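Phytochromobilin synthase (Solanum lycopersicum, PDB 6KME) probably catalyses the ferredoxin-dependent reduction of biliverdin IX alpha to phytochromobilin, the bilin from which the phytochrome chromophore derives. Local coordinates at residues D109-A115 against V127-L133; Y147-L153 against F175-V179. The protein carries 1 engineered substitution. One frame throughout, in Å; residues are numbered along the deposited sequence. Where two conformers were deposited one is given.

Interaction 1. Residues D109-A115 against V127-L133. With BLA (biliverdine IX alpha), chain B.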
loop_
_atom_site.group_PDB
_atom_site.type_symbol
_atom_site.label_atom_id
_atom_site.label_comp_id
_atom_site.label_asym_id
_atom_site.label_seq_id
_atom_site.Cartn_x
_atom_site.Cartn_y
_atom_site.Cartn_z
ATOM N N ASP A 109 0.347 4.818 -15.913
ATOM C CA ASP A 109 -0.797 4.242 -15.199
ATOM C C ASP A 109 -0.471 2.930 -14.480
ATOM O O ASP A 109 -1.337 2.052 -14.353
ATOM C CB ASP A 109 -1.960 4.030 -16.175
ATOM C CG ASP A 109 -1.697 2.917 -17.178
ATOM O OD1 ASP A 109 -0.517 2.582 -17.423
ATOM O OD2 ASP A 109 -2.685 2.378 -17.724
ATOM N N LEU A 110 0.755 2.812 -13.967
ATOM C CA LEU A 110 1.192 1.612 -13.259
ATOM C C LEU A 110 0.352 1.344 -12.013
ATOM O O LEU A 110 -0.171 2.272 -11.384
ATOM C CB LEU A 110 2.651 1.746 -12.822
ATOM C CG LEU A 110 3.724 1.597 -13.885
ATOM C CD1 LEU A 110 4.923 2.453 -13.513
ATOM C CD2 LEU A 110 4.098 0.131 -13.992
ATOM N N PRO A 111 0.261 0.083 -11.600
ATOM C CA PRO A 111 -0.232 -0.209 -10.255
ATOM C C PRO A 111 0.659 0.438 -9.203
ATOM O O PRO A 111 1.839 0.719 -9.427
ATOM C CB PRO A 111 -0.176 -1.741 -10.173
ATOM C CG PRO A 111 -0.258 -2.207 -11.593
ATOM C CD PRO A 111 0.471 -1.143 -12.398
ATOM N N ILE A 112 0.064 0.686 -8.041
ATOM C CA ILE A 112 0.789 1.171 -6.873
ATOM C C ILE A 112 1.343 -0.027 -6.108
ATOM O O ILE A 112 0.586 -0.908 -5.692
ATOM C CB ILE A 112 -0.126 2.024 -5.986
ATOM C CG1 ILE A 112 -0.419 3.345 -6.703
ATOM C CG2 ILE A 112 0.509 2.227 -4.626
ATOM C CD1 ILE A 112 -1.585 4.136 -6.115
ATOM N N PHE A 113 2.666 -0.081 -5.942
ATOM C CA PHE A 113 3.255 -1.142 -5.141
ATOM C C PHE A 113 3.001 -0.845 -3.673
ATOM O O PHE A 113 3.191 0.284 -3.218
ATOM C CB PHE A 113 4.761 -1.298 -5.394
ATOM C CG PHE A 113 5.361 -2.473 -4.649
ATOM C CD1 PHE A 113 5.303 -3.757 -5.191
ATOM C CD2 PHE A 113 5.921 -2.304 -3.381
ATOM C CE1 PHE A 113 5.818 -4.863 -4.483
ATOM C CE2 PHE A 113 6.431 -3.390 -2.671
ATOM C CZ PHE A 113 6.385 -4.676 -3.228
ATOM N N CYS A 114 2.577 -1.867 -2.928
ATOM C CA CYS A 114 2.083 -1.690 -1.565
ATOM C C CYS A 114 2.566 -2.846 -0.693
ATOM O O CYS A 114 2.243 -4.006 -0.966
ATOM C CB CYS A 114 0.553 -1.605 -1.580
ATOM S SG CYS A 114 -0.258 -1.644 0.039
ATOM N N ALA A 115 3.343 -2.538 0.349
ATOM C CA ALA A 115 3.754 -3.531 1.346
ATOM C C ALA A 115 3.530 -2.930 2.725
ATOM O O ALA A 115 4.174 -1.938 3.090
ATOM C CB ALA A 115 5.213 -3.949 1.170
ATOM N N VAL A 127 -0.334 -7.048 4.375
ATOM C CA VAL A 127 -0.865 -6.790 3.038
ATOM C C VAL A 127 0.311 -6.530 2.096
ATOM O O VAL A 127 1.159 -5.665 2.361
ATOM C CB VAL A 127 -1.870 -5.618 3.018
ATOM C CG1 VAL A 127 -2.267 -5.280 1.570
ATOM C CG2 VAL A 127 -3.115 -5.939 3.832
ATOM N N LEU A 128 0.367 -7.295 1.002
ATOM C CA LEU A 128 1.375 -7.140 -0.041
ATOM C C LEU A 128 0.662 -7.196 -1.386
ATOM O O LEU A 128 -0.018 -8.188 -1.677
ATOM C CB LEU A 128 2.436 -8.248 0.063
ATOM C CG LEU A 128 3.499 -8.323 -1.050
ATOM C CD1 LEU A 128 4.339 -7.038 -1.071
ATOM C CD2 LEU A 128 4.373 -9.552 -0.844
ATOM N N ASP A 129 0.805 -6.146 -2.207
ATOM C CA ASP A 129 0.009 -6.107 -3.426
ATOM C C ASP A 129 0.588 -5.131 -4.439
ATOM O O ASP A 129 1.379 -4.238 -4.110
ATOM C CB ASP A 129 -1.440 -5.719 -3.126
ATOM C CG ASP A 129 -2.392 -6.011 -4.281
ATOM O OD1 ASP A 129 -2.102 -6.902 -5.123
ATOM O OD2 ASP A 129 -3.449 -5.345 -4.342
ATOM N N LEU A 130 0.181 -5.337 -5.688
ATOM C CA LEU A 130 0.288 -4.330 -6.748
ATOM C C LEU A 130 -1.121 -3.746 -6.890
ATOM O O LEU A 130 -1.944 -4.259 -7.650
ATOM C CB LEU A 130 0.810 -4.965 -8.039
ATOM C CG LEU A 130 2.328 -5.201 -8.173
ATOM C CD1 LEU A 130 2.919 -6.055 -7.037
ATOM C CD2 LEU A 130 2.722 -5.794 -9.565
ATOM N N ASN A 131 -1.429 -2.699 -6.096
ATOM C CA ASN A 131 -2.801 -2.166 -6.050
ATOM C C ASN A 131 -3.162 -1.575 -7.416
ATOM O O ASN A 131 -2.420 -0.728 -7.936
ATOM C CB ASN A 131 -2.983 -1.066 -4.977
ATOM C CG ASN A 131 -2.768 -1.540 -3.502
ATOM O OD1 ASN A 131 -2.382 -0.725 -2.664
ATOM N ND2 ASN A 131 -3.054 -2.809 -3.186
ATOM N N PRO A 132 -4.296 -1.951 -8.014
ATOM C CA PRO A 132 -4.646 -1.378 -9.324
ATOM C C PRO A 132 -4.949 0.109 -9.234
ATOM O O PRO A 132 -5.643 0.570 -8.327
ATOM C CB PRO A 132 -5.891 -2.173 -9.747
ATOM C CG PRO A 132 -6.463 -2.714 -8.456
ATOM C CD PRO A 132 -5.245 -3.000 -7.601
ATOM N N LEU A 133 -4.432 0.867 -10.203
ATOM C CA LEU A 133 -4.762 2.289 -10.248
ATOM C C LEU A 133 -6.230 2.497 -10.590
ATOM O O LEU A 133 -6.896 3.365 -10.012
ATOM C CB LEU A 133 -3.872 3.010 -11.265
ATOM C CG LEU A 133 -4.126 4.515 -11.377
ATOM C CD1 LEU A 133 -3.749 5.241 -10.067
ATOM C CD2 LEU A 133 -3.386 5.107 -12.610
HETATM C CHA BLA B . -4.795 -4.570 10.338
HETATM N NA BLA B . -4.236 -3.677 7.969
HETATM C C1A BLA B . -5.048 -4.413 8.847
HETATM C C2A BLA B . -6.155 -4.962 8.064
HETATM C C3A BLA B . -5.970 -4.515 6.682
HETATM C C4A BLA B . -4.776 -3.720 6.650
HETATM C CMA BLA B . -6.824 -4.813 5.447
HETATM C CAA BLA B . -7.287 -5.818 8.700
HETATM C CBA BLA B . -8.285 -4.903 9.358
HETATM C CGA BLA B . -9.406 -4.479 8.340
HETATM O O1A BLA B . -9.906 -5.435 7.824
HETATM O O2A BLA B . -9.560 -3.295 8.272
HETATM C CHB BLA B . -4.110 -3.034 5.449
HETATM N NB BLA B . -5.964 -2.104 4.182
HETATM C C1B BLA B . -4.576 -2.204 4.435
HETATM C C2B BLA B . -3.954 -1.621 3.095
HETATM C C3B BLA B . -4.947 -1.014 2.335
HETATM C C4B BLA B . -6.269 -1.275 3.060
HETATM C CMB BLA B . -2.446 -1.554 2.929
HETATM O OB BLA B . -7.404 -0.881 2.846
HETATM C CAB BLA B . -5.113 -0.265 1.036
HETATM C CBB BLA B . -6.102 0.372 0.367
HETATM N NC BLA B . -0.539 -1.470 9.712
HETATM C C1C BLA B . 0.280 -0.795 8.778
HETATM C C2C BLA B . 1.209 0.096 9.614
HETATM C C3C BLA B . 0.887 -0.112 10.955
HETATM C C4C BLA B . -0.265 -1.142 11.053
HETATM C CMC BLA B . 2.229 0.979 8.886
HETATM O OC BLA B . 0.100 -1.033 7.594
HETATM C CAC BLA B . 1.535 0.549 12.119
HETATM C CBC BLA B . 2.070 1.775 12.310
HETATM C CHD BLA B . -0.999 -1.725 12.052
HETATM N ND BLA B . -2.824 -3.065 10.794
HETATM C C1D BLA B . -2.205 -2.633 11.892
HETATM C C2D BLA B . -2.837 -3.167 13.164
HETATM C C3D BLA B . -3.892 -3.972 12.774
HETATM C C4D BLA B . -3.932 -3.939 11.219
HETATM C CMD BLA B . -2.278 -2.781 14.521
HETATM C CAD BLA B . -4.918 -4.794 13.564
HETATM C CBD BLA B . -5.943 -3.950 14.297
HETATM C CGD BLA B . -6.989 -3.197 13.363
HETATM O O1D BLA B . -7.070 -2.016 13.651
HETATM O O2D BLA B . -7.525 -3.922 12.534
#

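Interaction 2. Residues Y147-L153 against F175-V179. With BLA (biliverdine IX alpha), chain B.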
loop_
_atom_site.group_PDB
_atom_site.type_symbol
_atom_site.label_atom_id
_atom_site.label_comp_id
_atom_site.label_asym_id
_atom_site.label_seq_id
_atom_site.Cartn_x
_atom_site.Cartn_y
_atom_site.Cartn_z
ATOM N N TYR A 147 -2.378 -7.745 -15.067
ATOM C CA TYR A 147 -2.376 -8.913 -14.192
ATOM C C TYR A 147 -2.478 -10.237 -14.930
ATOM O O TYR A 147 -2.287 -11.281 -14.300
ATOM C CB TYR A 147 -3.509 -8.810 -13.151
ATOM C CG TYR A 147 -3.360 -7.567 -12.309
ATOM C CD1 TYR A 147 -2.492 -7.537 -11.219
ATOM C CD2 TYR A 147 -4.036 -6.401 -12.640
ATOM C CE1 TYR A 147 -2.325 -6.371 -10.463
ATOM C CE2 TYR A 147 -3.878 -5.237 -11.892
ATOM C CZ TYR A 147 -3.026 -5.229 -10.810
ATOM O OH TYR A 147 -2.884 -4.068 -10.083
ATOM N N LYS A 148 -2.726 -10.229 -16.244
ATOM C CA LYS A 148 -2.897 -11.487 -16.966
ATOM C C LYS A 148 -1.709 -12.414 -16.751
ATOM O O LYS A 148 -1.879 -13.617 -16.526
ATOM C CB LYS A 148 -3.100 -11.218 -18.457
ATOM N N ASP A 149 -0.500 -11.862 -16.782
ATOM C CA ASP A 149 0.729 -12.640 -16.711
ATOM C C ASP A 149 1.249 -12.816 -15.288
ATOM O O ASP A 149 2.301 -13.440 -15.102
ATOM C CB ASP A 149 1.797 -11.981 -17.590
ATOM C CG ASP A 149 1.463 -12.078 -19.080
ATOM O OD1 ASP A 149 0.812 -13.070 -19.482
ATOM O OD2 ASP A 149 1.843 -11.165 -19.846
ATOM N N LEU A 150 0.535 -12.298 -14.288
ATOM C CA LEU A 150 0.923 -12.408 -12.887
ATOM C C LEU A 150 0.035 -13.346 -12.074
ATOM O O LEU A 150 0.271 -13.503 -10.869
ATOM C CB LEU A 150 0.916 -11.027 -12.241
ATOM C CG LEU A 150 1.891 -10.017 -12.827
ATOM C CD1 LEU A 150 1.811 -8.720 -12.036
ATOM C CD2 LEU A 150 3.299 -10.591 -12.826
ATOM N N ILE A 151 -0.974 -13.965 -12.692
ATOM C CA ILE A 151 -1.856 -14.868 -11.949
ATOM C C ILE A 151 -1.061 -16.024 -11.339
ATOM O O ILE A 151 -1.310 -16.423 -10.196
ATOM C CB ILE A 151 -3.004 -15.373 -12.852
ATOM C CG1 ILE A 151 -3.882 -14.210 -13.329
ATOM C CG2 ILE A 151 -3.857 -16.448 -12.143
ATOM C CD1 ILE A 151 -4.163 -13.157 -12.271
ATOM N N THR A 152 -0.082 -16.576 -12.070
ATOM C CA THR A 152 0.707 -17.675 -11.518
ATOM C C THR A 152 1.527 -17.224 -10.313
ATOM O O THR A 152 1.720 -17.995 -9.365
ATOM C CB THR A 152 1.615 -18.277 -12.595
ATOM O OG1 THR A 152 2.504 -17.273 -13.095
ATOM C CG2 THR A 152 0.788 -18.826 -13.747
ATOM N N LEU A 153 2.011 -15.978 -10.325
ATOM C CA LEU A 153 2.718 -15.458 -9.157
ATOM C C LEU A 153 1.792 -15.397 -7.942
ATOM O O LEU A 153 2.155 -15.837 -6.846
ATOM C CB LEU A 153 3.304 -14.076 -9.455
ATOM C CG LEU A 153 3.850 -13.265 -8.265
ATOM C CD1 LEU A 153 5.049 -13.935 -7.600
ATOM C CD2 LEU A 153 4.203 -11.840 -8.698
ATOM N N PHE A 175 -7.724 -3.660 -4.021
ATOM C CA PHE A 175 -6.807 -4.792 -4.091
ATOM C C PHE A 175 -6.865 -5.450 -5.467
ATOM O O PHE A 175 -7.900 -5.438 -6.137
ATOM C CB PHE A 175 -7.128 -5.830 -3.009
ATOM C CG PHE A 175 -6.765 -5.397 -1.611
ATOM C CD1 PHE A 175 -6.013 -4.242 -1.388
ATOM C CD2 PHE A 175 -7.166 -6.151 -0.515
ATOM C CE1 PHE A 175 -5.678 -3.849 -0.107
ATOM C CE2 PHE A 175 -6.826 -5.757 0.788
ATOM C CZ PHE A 175 -6.086 -4.614 0.986
ATOM N N SER A 176 -5.743 -6.028 -5.877
ATOM C CA SER A 176 -5.622 -6.741 -7.144
ATOM C C SER A 176 -5.934 -8.217 -6.945
ATOM O O SER A 176 -6.032 -8.690 -5.814
ATOM C CB SER A 176 -4.211 -6.555 -7.691
ATOM O OG SER A 176 -3.381 -7.622 -7.280
ATOM N N PRO A 177 -6.094 -8.984 -8.032
ATOM C CA PRO A 177 -6.325 -10.433 -7.882
ATOM C C PRO A 177 -5.132 -11.207 -7.347
ATOM O O PRO A 177 -5.293 -12.389 -7.036
ATOM C CB PRO A 177 -6.667 -10.897 -9.311
ATOM C CG PRO A 177 -6.962 -9.643 -10.086
ATOM C CD PRO A 177 -6.142 -8.574 -9.447
ATOM N N ILE A 178 -3.948 -10.607 -7.235
ATOM C CA ILE A 178 -2.804 -11.308 -6.671
ATOM C C ILE A 178 -2.482 -10.828 -5.260
ATOM O O ILE A 178 -1.402 -11.133 -4.743
ATOM C CB ILE A 178 -1.565 -11.208 -7.579
ATOM C CG1 ILE A 178 -1.057 -9.760 -7.674
ATOM C CG2 ILE A 178 -1.863 -11.805 -8.952
ATOM C CD1 ILE A 178 0.331 -9.638 -8.341
ATOM N N VAL A 179 -3.394 -10.087 -4.621
ATOM C CA VAL A 179 -3.111 -9.544 -3.294
ATOM C C VAL A 179 -2.772 -10.669 -2.324
ATOM O O VAL A 179 -3.371 -11.754 -2.348
ATOM C CB VAL A 179 -4.291 -8.711 -2.762
ATOM C CG1 VAL A 179 -5.571 -9.586 -2.602
ATOM C CG2 VAL A 179 -3.926 -8.066 -1.438
HETATM C CHA BLA B . -4.795 -4.570 10.338
HETATM N NA BLA B . -4.236 -3.677 7.969
HETATM C C1A BLA B . -5.048 -4.413 8.847
HETATM C C2A BLA B . -6.155 -4.962 8.064
HETATM C C3A BLA B . -5.970 -4.515 6.682
HETATM C C4A BLA B . -4.776 -3.720 6.650
HETATM C CMA BLA B . -6.824 -4.813 5.447
HETATM C CAA BLA B . -7.287 -5.818 8.700
HETATM C CBA BLA B . -8.285 -4.903 9.358
HETATM C CGA BLA B . -9.406 -4.479 8.340
HETATM O O1A BLA B . -9.906 -5.435 7.824
HETATM O O2A BLA B . -9.560 -3.295 8.272
HETATM C CHB BLA B . -4.110 -3.034 5.449
HETATM N NB BLA B . -5.964 -2.104 4.182
HETATM C C1B BLA B . -4.576 -2.204 4.435
HETATM C C2B BLA B . -3.954 -1.621 3.095
HETATM C C3B BLA B . -4.947 -1.014 2.335
HETATM C C4B BLA B . -6.269 -1.275 3.060
HETATM C CMB BLA B . -2.446 -1.554 2.929
HETATM O OB BLA B . -7.404 -0.881 2.846
HETATM C CAB BLA B . -5.113 -0.265 1.036
HETATM C CBB BLA B . -6.102 0.372 0.367
HETATM N NC BLA B . -0.539 -1.470 9.712
HETATM C C1C BLA B . 0.280 -0.795 8.778
HETATM C C2C BLA B . 1.209 0.096 9.614
HETATM C C3C BLA B . 0.887 -0.112 10.955
HETATM C C4C BLA B . -0.265 -1.142 11.053
HETATM C CMC BLA B . 2.229 0.979 8.886
HETATM O OC BLA B . 0.100 -1.033 7.594
HETATM C CAC BLA B . 1.535 0.549 12.119
HETATM C CBC BLA B . 2.070 1.775 12.310
HETATM C CHD BLA B . -0.999 -1.725 12.052
HETATM N ND BLA B . -2.824 -3.065 10.794
HETATM C C1D BLA B . -2.205 -2.633 11.892
HETATM C C2D BLA B . -2.837 -3.167 13.164
HETATM C C3D BLA B . -3.892 -3.972 12.774
HETATM C C4D BLA B . -3.932 -3.939 11.219
HETATM C CMD BLA B . -2.278 -2.781 14.521
HETATM C CAD BLA B . -4.918 -4.794 13.564
HETATM C CBD BLA B . -5.943 -3.950 14.297
HETATM C CGD BLA B . -6.989 -3.197 13.363
HETATM O O1D BLA B . -7.070 -2.016 13.651
HETATM O O2D BLA B . -7.525 -3.922 12.534
#

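Interaction 1. Residues D109-A115 against V127-L133
Asn-131 and Ile-112 form a hydrogen-bonded antiparallel pair: Ile-112 N gives to Asn-131 O at 2.9 Å, and Asn-131 N returns the bond to Ile-112 O. Cys-114 and Asp-129 repeat the pattern two residues on. The Asn-131 side chain runs along the sheet, its CB 3.6 Å from Ile-112 O. Anti to the carbonyl carbon (chi1 -63°), Asn-131 CG comes to 3.8 Å from Cys-114 CB. Asn-131 OD1 sits 3.3 Å from Cys-114 CB, near Cys-114 SG, and is hydrogen-bonded to Tyr-231 OH. Asn-131 ND2 donates within its amide plane to Asp-129 OD2 at 2.8 Å, meeting the anti side, 27° out of the carboxylate plane. This holds the amide at both ends. Ser-176 OG holds Asp-129 OD1. Were this residue an alanine, Asp-129 OD2 would probably lose this donor and Tyr-231 OH its amide partner. Beyond the amide, Cys-114 SG reaches biliverdin CMB at 3.6 Å, and Val-127 CG2 lies 3.5 Å from biliverdin CHB. On the other face, Phe-113 CZ packs on Leu-128 CD1, and Phe-113 CD1 on Leu-130 CD1. This is a beta hairpin of the bilin reductase sheet; its Cys-114 and Val-127 end lines part of the bilin pocket.

Interaction 2. Residues Y147-L153 against F175-V179
Ile-178 pushes its side chain against Leu-150 and Ile-151. Its two branches do different work. Ile-178 CG2 rests 3.3 Å from Leu-150 O, with Ile-151 CD1 also near it. Ile-178 CD1 meets Leu-150 CD1 at 4.1 Å and reaches more loosely toward Leu-153 CD2. A chi1 of 66° sets the two branches: CG1 between the backbone N and carbonyl carbon, CG2 beside the N.

Tyr-147 covers the preceding residues. Pro-177 CD sits over one face of its ring, 4.2 Å from the centroid and 15° off the normal, a CH-pi contact. The two side chains cross at about a right angle. Ser-176 CB approaches the same ring obliquely, 3.4 Å from Tyr-147 CE1.

Ser-176 to Val-179 is a type I turn. Ser-176 OG also accepts from Ile-178 N at 3.0 Å, an ST turn that fixes the loop backbone just where Ile-178 projects. Phe-175 touches biliverdin obliquely, through CE1.

The hydroxyls find further partners outside the segment pair: Tyr-147 OH with Leu-130 O, Ser-176 OG with Asp-129 OD1. The two segments therefore meet through apolar and CH-pi packing, which probably depends on shape more than on polar pairing.

How the interactions relate
The two contacts follow each other along the chain: interaction 1 closes before interaction 2 opens. Their centres lie 11 Å apart, and strand 123-131 joins them. In interaction 1 that strand pairs with strand 112-119. Its other neighbour is strand 180-185, which the 175-179 loop leads into. Two probable hydrogen bonds join strand 123-131 to interaction 2, one to each of its segments. Both contacts also touch biliverdin. The hairpin and the loop thus form adjoining parts of the substrate pocket, while residues 147-153 pack behind the loop, farther from the bilin.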